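PDB 2B34: MAR1 Ribonuclease from Caenorhabditis elegans, which is probably a hydrolase of the isochorismatase family, named as a ribonuclease. Local coordinates for residues 101-107 / 127-132; 17-21 / 84-89. All blocks are in the same frame, centred on the assembly; numbering follows the deposited sequence.

How the contacts relate
Strand 15-20 links the two contacts, because it is the neighbour of strand 103-109 in the central parallel sheet. I105 O is 2.8 Å from F18 N and V107 O is 3.0 Å from C20 N, both probable hydrogen bonds, while L106 CD1 packs against F18 O. The centres of contact 1 and contact 2 are about 13 Å apart. Contact 1 zips together two inner strands of the sheet. Contact 2 lies at the C-terminal end of strand 15-20, where D21 meets K84 close to C114, an arrangement consistent with the Asp-Lys-Cys active site of isochorismatase-family cysteine hydrolases. Helix 114-124, which begins with C114, connects the two strands of contact 1 and also touches C20, D21 and M89.

Contact 1. Residues 101-107 / 127-132; sequences VQNVILV and LNVHVV
V104 N donates to N128 O and V104 O accepts from H130 N, two inner links of a ladder of five backbone hydrogen bonds; with L106 N to H130 O, each is 2.8 Å long and close to straight. N128 N to Q102 O and V132 N to L106 O complete it. Near Q102, CD2 of L127 lies 3.4 Å from V101 O and 3.9 Å from V101 CG2. At the other end, V132 has CG1 anti to its backbone N (chi1 -170°), which puts CG2 on the side of the neighbouring strand, 3.6 Å from I105 CG2 and 3.9 Å from V107 CG1. The pairing is parallel, the strand directions differ by 21°, and helix 114-124 connects the strands in a beta-alpha-beta crossover of the isochorismatase fold, packed on the face with V104, L106 and V129. On the opposite face, bearing N103 and H130, N103 OD1 meets the edge of the imidazole near its plane, 3.4 Å from H130 CE1, with amide and ring turned 79° apart. H130 ND1 is buried and has no polar partner in the model. I10 packs on both side chains, and L43 of helix 33-49 covers I105, V107 and V132. V104 and V129 share L122.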
ATOM      1  N   VAL A 101       0.991  20.308  22.034  1.00 28.13           N
ATOM      2  CA  VAL A 101       0.241  19.170  21.482  1.00 27.22           C
ATOM      3  C   VAL A 101       1.123  17.973  21.104  1.00 26.69           C
ATOM      4  O   VAL A 101       2.339  18.102  20.971  1.00 26.31           O
ATOM      5  CB  VAL A 101      -0.653  19.583  20.269  1.00 27.30           C
ATOM      6  CG1 VAL A 101      -1.725  20.569  20.705  1.00 27.24           C
ATOM      7  CG2 VAL A 101       0.187  20.150  19.123  1.00 26.73           C
ATOM      8  N   GLN A 102       0.488  16.813  20.947  1.00 25.96           N
ATOM      9  CA  GLN A 102       1.169  15.592  20.507  1.00 25.57           C
ATOM     10  C   GLN A 102       0.677  15.167  19.124  1.00 24.46           C
ATOM     11  O   GLN A 102       1.317  14.361  18.451  1.00 24.44           O
ATOM     12  CB  GLN A 102       0.956  14.459  21.527  1.00 25.41           C
ATOM     13  CG  GLN A 102       1.611  14.729  22.885  1.00 26.58           C
ATOM     14  CD  GLN A 102       1.109  13.818  24.002  1.00 26.88           C
ATOM     15  OE1 GLN A 102      -0.075  13.466  24.065  1.00 28.58           O
ATOM     16  NE2 GLN A 102       2.013  13.451  24.907  1.00 28.78           N
ATOM     17  N   ASN A 103      -0.459  15.731  18.709  1.00 23.46           N
ATOM     18  CA  ASN A 103      -1.102  15.385  17.447  1.00 22.34           C
ATOM     19  C   ASN A 103      -1.465  16.605  16.592  1.00 21.62           C
ATOM     20  O   ASN A 103      -1.983  17.604  17.101  1.00 21.46           O
ATOM     21  CB  ASN A 103      -2.362  14.562  17.721  1.00 22.57           C
ATOM     22  CG  ASN A 103      -2.073  13.288  18.503  1.00 22.80           C
ATOM     23  OD1 ASN A 103      -1.524  12.326  17.967  1.00 22.56           O
ATOM     24  ND2 ASN A 103      -2.447  13.281  19.778  1.00 21.98           N
ATOM     25  N   VAL A 104      -1.185  16.521  15.294  1.00 20.46           N
ATOM     26  CA  VAL A 104      -1.639  17.537  14.350  1.00 19.34           C
ATOM     27  C   VAL A 104      -2.560  16.919  13.301  1.00 18.75           C
ATOM     28  O   VAL A 104      -2.209  15.946  12.636  1.00 18.72           O
ATOM     29  CB  VAL A 104      -0.469  18.309  13.673  1.00 19.16           C
ATOM     30  CG1 VAL A 104      -0.984  19.213  12.554  1.00 18.54           C
ATOM     31  CG2 VAL A 104       0.295  19.140  14.693  1.00 19.10           C
ATOM     32  N   ILE A 105      -3.749  17.494  13.187  1.00 18.23           N
ATOM     33  CA  ILE A 105      -4.698  17.149  12.143  1.00 17.58           C
ATOM     34  C   ILE A 105      -4.451  18.131  11.003  1.00 17.41           C
ATOM     35  O   ILE A 105      -4.453  19.346  11.212  1.00 17.24           O
ATOM     36  CB  ILE A 105      -6.151  17.234  12.662  1.00 17.54           C
ATOM     37  CG1 ILE A 105      -6.311  16.376  13.929  1.00 17.52           C
ATOM     38  CG2 ILE A 105      -7.144  16.825  11.567  1.00 17.05           C
ATOM     39  CD1 ILE A 105      -7.568  16.655  14.740  1.00 17.49           C
ATOM     40  N   LEU A 106      -4.211  17.603   9.808  1.00 17.04           N
ATOM     41  CA  LEU A 106      -3.770  18.429   8.689  1.00 17.08           C
ATOM     42  C   LEU A 106      -4.737  18.399   7.509  1.00 16.91           C
ATOM     43  O   LEU A 106      -5.075  17.330   6.989  1.00 16.66           O
ATOM     44  CB  LEU A 106      -2.353  18.017   8.253  1.00 17.11           C
ATOM     45  CG  LEU A 106      -1.556  18.802   7.203  1.00 17.08           C
ATOM     46  CD1 LEU A 106      -1.545  20.311   7.451  1.00 17.00           C
ATOM     47  CD2 LEU A 106      -0.128  18.276   7.161  1.00 17.12           C
ATOM     48  N   VAL A 107      -5.191  19.587   7.116  1.00 16.84           N
ATOM     49  CA  VAL A 107      -5.983  19.773   5.901  1.00 16.94           C
ATOM     50  C   VAL A 107      -5.306  20.816   5.011  1.00 17.27           C
ATOM     51  O   VAL A 107      -4.476  21.595   5.479  1.00 16.91           O
ATOM     52  CB  VAL A 107      -7.459  20.192   6.197  1.00 16.87           C
ATOM     53  CG1 VAL A 107      -8.152  19.161   7.079  1.00 16.91           C
ATOM     54  CG2 VAL A 107      -7.541  21.592   6.828  1.00 17.02           C
ATOM     55  N   LEU A 127       5.862  14.724  16.553  1.00 24.38           N
ATOM     56  CA  LEU A 127       4.407  14.849  16.576  1.00 24.03           C
ATOM     57  C   LEU A 127       3.774  13.769  15.709  1.00 23.58           C
ATOM     58  O   LEU A 127       4.371  13.328  14.728  1.00 23.62           O
ATOM     59  CB  LEU A 127       3.988  16.234  16.071  1.00 24.19           C
ATOM     60  CG  LEU A 127       4.223  17.425  17.004  1.00 24.80           C
ATOM     61  CD1 LEU A 127       4.870  18.577  16.263  1.00 25.93           C
ATOM     62  CD2 LEU A 127       2.922  17.863  17.664  1.00 25.09           C
ATOM     63  N   ASN A 128       2.573  13.333  16.081  1.00 22.93           N
ATOM     64  CA  ASN A 128       1.782  12.470  15.211  1.00 22.29           C
ATOM     65  C   ASN A 128       0.993  13.333  14.229  1.00 21.60           C
ATOM     66  O   ASN A 128       0.404  14.347  14.617  1.00 21.34           O
ATOM     67  CB  ASN A 128       0.831  11.585  16.019  1.00 22.44           C
ATOM     68  CG  ASN A 128       1.537  10.804  17.126  1.00 23.80           C
ATOM     69  OD1 ASN A 128       1.081  10.787  18.275  1.00 25.43           O
ATOM     70  ND2 ASN A 128       2.643  10.152  16.787  1.00 23.44           N
ATOM     71  N   VAL A 129       1.002  12.938  12.957  1.00 20.81           N
ATOM     72  CA  VAL A 129       0.309  13.689  11.903  1.00 19.77           C
ATOM     73  C   VAL A 129      -0.860  12.884  11.351  1.00 19.45           C
ATOM     74  O   VAL A 129      -0.680  11.777  10.836  1.00 19.39           O
ATOM     75  CB  VAL A 129       1.262  14.089  10.743  1.00 19.68           C
ATOM     76  CG1 VAL A 129       0.534  14.934   9.706  1.00 19.08           C
ATOM     77  CG2 VAL A 129       2.472  14.834  11.275  1.00 19.33           C
ATOM     78  N   HIS A 130      -2.055  13.459  11.467  1.00 19.00           N
ATOM     79  CA  HIS A 130      -3.272  12.874  10.922  1.00 18.29           C
ATOM     80  C   HIS A 130      -3.690  13.646   9.675  1.00 17.69           C
ATOM     81  O   HIS A 130      -4.228  14.757   9.758  1.00 17.40           O
ATOM     82  CB  HIS A 130      -4.372  12.856  11.985  1.00 18.59           C
ATOM     83  CG  HIS A 130      -4.012  12.055  13.201  1.00 19.74           C
ATOM     84  ND1 HIS A 130      -2.957  12.389  14.027  1.00 21.15           N
ATOM     85  CD2 HIS A 130      -4.555  10.930  13.721  1.00 20.34           C
ATOM     86  CE1 HIS A 130      -2.868  11.503  15.004  1.00 20.87           C
ATOM     87  NE2 HIS A 130      -3.828  10.610  14.842  1.00 21.51           N
ATOM     88  N   VAL A 131      -3.403  13.050   8.520  1.00 16.78           N
ATOM     89  CA  VAL A 131      -3.681  13.654   7.223  1.00 15.90           C
ATOM     90  C   VAL A 131      -5.102  13.310   6.799  1.00 15.39           C
ATOM     91  O   VAL A 131      -5.432  12.138   6.585  1.00 15.08           O
ATOM     92  CB  VAL A 131      -2.662  13.188   6.133  1.00 15.95           C
ATOM     93  CG1 VAL A 131      -2.970  13.828   4.788  1.00 14.97           C
ATOM     94  CG2 VAL A 131      -1.227  13.510   6.555  1.00 15.73           C
ATOM     95  N   VAL A 132      -5.939  14.338   6.685  1.00 14.99           N
ATOM     96  CA  VAL A 132      -7.337  14.161   6.296  1.00 14.67           C
ATOM     97  C   VAL A 132      -7.415  14.127   4.773  1.00 14.71           C
ATOM     98  O   VAL A 132      -7.457  15.173   4.119  1.00 14.84           O
ATOM     99  CB  VAL A 132      -8.230  15.290   6.852  1.00 14.68           C
ATOM    100  CG1 VAL A 132      -9.696  14.953   6.652  1.00 13.98           C
ATOM    101  CG2 VAL A 132      -7.934  15.524   8.326  1.00 14.20           C
TER

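Contact 2. Residues 17-21 / 84-89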
ATOM      1  N   LEU A  17      -5.454  21.629  14.909  1.00 19.77           N
ATOM      2  CA  LEU A  17      -5.834  21.604  13.504  1.00 18.74           C
ATOM      3  C   LEU A  17      -4.986  22.586  12.709  1.00 18.36           C
ATOM      4  O   LEU A  17      -4.968  23.783  12.991  1.00 18.09           O
ATOM      5  CB  LEU A  17      -7.324  21.903  13.325  1.00 18.64           C
ATOM      6  CG  LEU A  17      -7.849  22.035  11.885  1.00 18.39           C
ATOM      7  CD1 LEU A  17      -7.772  20.715  11.088  1.00 17.48           C
ATOM      8  CD2 LEU A  17      -9.270  22.569  11.900  1.00 18.27           C
ATOM      9  N   PHE A  18      -4.282  22.061  11.715  1.00 17.90           N
ATOM     10  CA  PHE A  18      -3.494  22.883  10.811  1.00 17.93           C
ATOM     11  C   PHE A  18      -4.213  22.991   9.463  1.00 17.62           C
ATOM     12  O   PHE A  18      -4.492  21.981   8.812  1.00 17.30           O
ATOM     13  CB  PHE A  18      -2.084  22.297  10.652  1.00 17.83           C
ATOM     14  CG  PHE A  18      -1.088  22.777  11.691  1.00 18.63           C
ATOM     15  CD1 PHE A  18      -1.462  22.965  13.022  1.00 18.75           C
ATOM     16  CD2 PHE A  18       0.241  23.011  11.334  1.00 18.73           C
ATOM     17  CE1 PHE A  18      -0.535  23.400  13.974  1.00 19.49           C
ATOM     18  CE2 PHE A  18       1.175  23.447  12.278  1.00 19.38           C
ATOM     19  CZ  PHE A  18       0.784  23.644  13.598  1.00 18.89           C
ATOM     20  N   VAL A  19      -4.525  24.223   9.067  1.00 17.61           N
ATOM     21  CA  VAL A  19      -5.161  24.505   7.778  1.00 17.68           C
ATOM     22  C   VAL A  19      -4.120  25.162   6.878  1.00 17.95           C
ATOM     23  O   VAL A  19      -3.768  26.331   7.083  1.00 17.84           O
ATOM     24  CB  VAL A  19      -6.379  25.464   7.938  1.00 17.57           C
ATOM     25  CG1 VAL A  19      -7.054  25.729   6.593  1.00 17.06           C
ATOM     26  CG2 VAL A  19      -7.381  24.925   8.963  1.00 17.19           C
ATOM     27  N   CYS A  20      -3.615  24.435   5.885  1.00 18.42           N
ATOM     28  CA  CYS A  20      -2.547  25.023   5.073  1.00 18.95           C
ATOM     29  C   CYS A  20      -2.932  25.482   3.676  1.00 18.60           C
ATOM     30  O   CYS A  20      -3.387  24.696   2.827  1.00 18.28           O
ATOM     31  CB  CYS A  20      -1.217  24.231   5.137  1.00 19.79           C
ATOM     32  SG  CYS A  20      -0.574  23.389   3.690  1.00 21.51           S
ATOM     33  N   ASP A  21      -2.800  26.791   3.495  1.00 18.23           N
ATOM     34  CA  ASP A  21      -2.745  27.423   2.187  1.00 18.02           C
ATOM     35  C   ASP A  21      -3.994  27.219   1.321  1.00 18.10           C
ATOM     36  O   ASP A  21      -3.911  27.208   0.093  1.00 18.11           O
ATOM     37  CB  ASP A  21      -1.453  26.996   1.461  1.00 17.62           C
ATOM     38  CG  ASP A  21      -0.190  27.347   2.255  1.00 17.32           C
ATOM     39  OD1 ASP A  21      -0.299  28.024   3.301  1.00 17.15           O
ATOM     40  OD2 ASP A  21       0.918  26.941   1.844  1.00 16.79           O
ATOM     41  N   LYS A  84       3.589  33.068   4.810  1.00 22.81           N
ATOM     42  CA  LYS A  84       4.874  32.399   4.627  1.00 22.77           C
ATOM     43  C   LYS A  84       5.234  32.277   3.150  1.00 23.01           C
ATOM     44  O   LYS A  84       4.366  32.372   2.276  1.00 22.96           O
ATOM     45  CB  LYS A  84       4.865  31.004   5.280  1.00 22.84           C
ATOM     46  CG  LYS A  84       3.793  30.047   4.744  1.00 22.51           C
ATOM     47  CD  LYS A  84       4.003  28.629   5.258  1.00 22.48           C
ATOM     48  CE  LYS A  84       2.997  27.639   4.661  1.00 21.44           C
ATOM     49  NZ  LYS A  84       3.135  27.480   3.184  1.00 21.33           N
ATOM     50  N   THR A  85       6.521  32.058   2.891  1.00 23.14           N
ATOM     51  CA  THR A  85       7.016  31.728   1.560  1.00 23.28           C
ATOM     52  C   THR A  85       7.604  30.318   1.549  1.00 23.37           C
ATOM     53  O   THR A  85       7.632  29.656   0.509  1.00 23.41           O
ATOM     54  CB  THR A  85       8.071  32.736   1.076  1.00 23.44           C
ATOM     55  OG1 THR A  85       9.017  32.975   2.126  1.00 23.40           O
ATOM     56  CG2 THR A  85       7.413  34.055   0.675  1.00 23.17           C
ATOM     57  N   LYS A  86       8.076  29.872   2.714  1.00 23.41           N
ATOM     58  CA  LYS A  86       8.469  28.482   2.927  1.00 23.49           C
ATOM     59  C   LYS A  86       7.251  27.585   2.753  1.00 23.05           C
ATOM     60  O   LYS A  86       6.149  27.956   3.144  1.00 23.00           O
ATOM     61  CB  LYS A  86       9.037  28.301   4.334  1.00 23.62           C
ATOM     62  CG  LYS A  86      10.557  28.209   4.409  1.00 24.36           C
ATOM     63  CD  LYS A  86      11.019  27.724   5.795  1.00 24.57           C
ATOM     64  CE  LYS A  86      10.357  26.397   6.209  1.00 25.58           C
ATOM     65  NZ  LYS A  86      10.908  25.207   5.492  1.00 25.55           N
ATOM     66  N   PHE A  87       7.443  26.407   2.169  1.00 22.77           N
ATOM     67  CA  PHE A  87       6.311  25.524   1.884  1.00 22.41           C
ATOM     68  C   PHE A  87       5.741  24.884   3.147  1.00 22.38           C
ATOM     69  O   PHE A  87       4.526  24.701   3.261  1.00 22.48           O
ATOM     70  CB  PHE A  87       6.673  24.479   0.823  1.00 22.28           C
ATOM     71  CG  PHE A  87       7.003  25.073  -0.529  1.00 21.99           C
ATOM     72  CD1 PHE A  87       6.341  26.211  -0.990  1.00 21.08           C
ATOM     73  CD2 PHE A  87       7.964  24.486  -1.345  1.00 21.58           C
ATOM     74  CE1 PHE A  87       6.640  26.759  -2.235  1.00 21.51           C
ATOM     75  CE2 PHE A  87       8.266  25.027  -2.594  1.00 21.75           C
ATOM     76  CZ  PHE A  87       7.602  26.166  -3.037  1.00 21.65           C
ATOM     77  N   SER A  88       6.613  24.579   4.103  1.00 22.05           N
ATOM     78  CA  SER A  88       6.172  24.003   5.372  1.00 21.95           C
ATOM     79  C   SER A  88       5.478  25.015   6.284  1.00 21.80           C
ATOM     80  O   SER A  88       5.905  26.166   6.387  1.00 21.80           O
ATOM     81  CB  SER A  88       7.345  23.371   6.117  1.00 21.73           C
ATOM     82  OG  SER A  88       6.921  22.901   7.385  1.00 21.88           O
ATOM     83  N   MET A  89       4.422  24.556   6.955  1.00 21.53           N
ATOM     84  CA  MET A  89       3.709  25.340   7.964  1.00 21.27           C
ATOM     85  C   MET A  89       4.514  25.515   9.246  1.00 21.70           C
ATOM     86  O   MET A  89       4.171  26.346  10.087  1.00 21.81           O
ATOM     87  CB  MET A  89       2.388  24.667   8.331  1.00 21.05           C
ATOM     88  CG  MET A  89       1.355  24.651   7.239  1.00 20.27           C
ATOM     89  SD  MET A  89      -0.193  23.932   7.817  1.00 19.83           S
ATOM     90  CE  MET A  89      -0.839  25.251   8.852  1.00 18.46           C
TER
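K84 and D21 approach from opposite directions and join in a salt bridge, with K84 NZ 2.6 Å from D21 OD2 on that oxygen's syn lone pair. With CG between the backbone N and the carbonyl carbon (chi1 59°), the lysine chain runs extended through chi2 and chi3 and turns at chi4 (64°). NZ also donates to two carbonyls of its own segment: K86 O, in the carbonyl plane, and F87 O, where NZ stands above the plane, each at 3.1 Å. The three bonds together probably restrict the rotation of the amino group. D21 follows strand 15-20 and K84 ends strand 81-84, so the pair sits at the C-terminal ends of the sheet strands, beside C114, in keeping with the Asp-Lys-Cys site of the family; here C114 is in a disulfide with C20. A methionine in place of K84 would probably leave D21 OD2 without its charged mate and the 84-89 loop less firmly tied to the strand end. Along strand 15-20, M89 bends at chi3 (74°), bringing CE to 3.5 Å from F18 CD2 and 3.6 Å from V19 O. Its SD, only approximately placed, makes an oblique Met-aromatic contact with the F18 ring. T57 bonds D21 OD1, and T118 bonds the backbone N of M89.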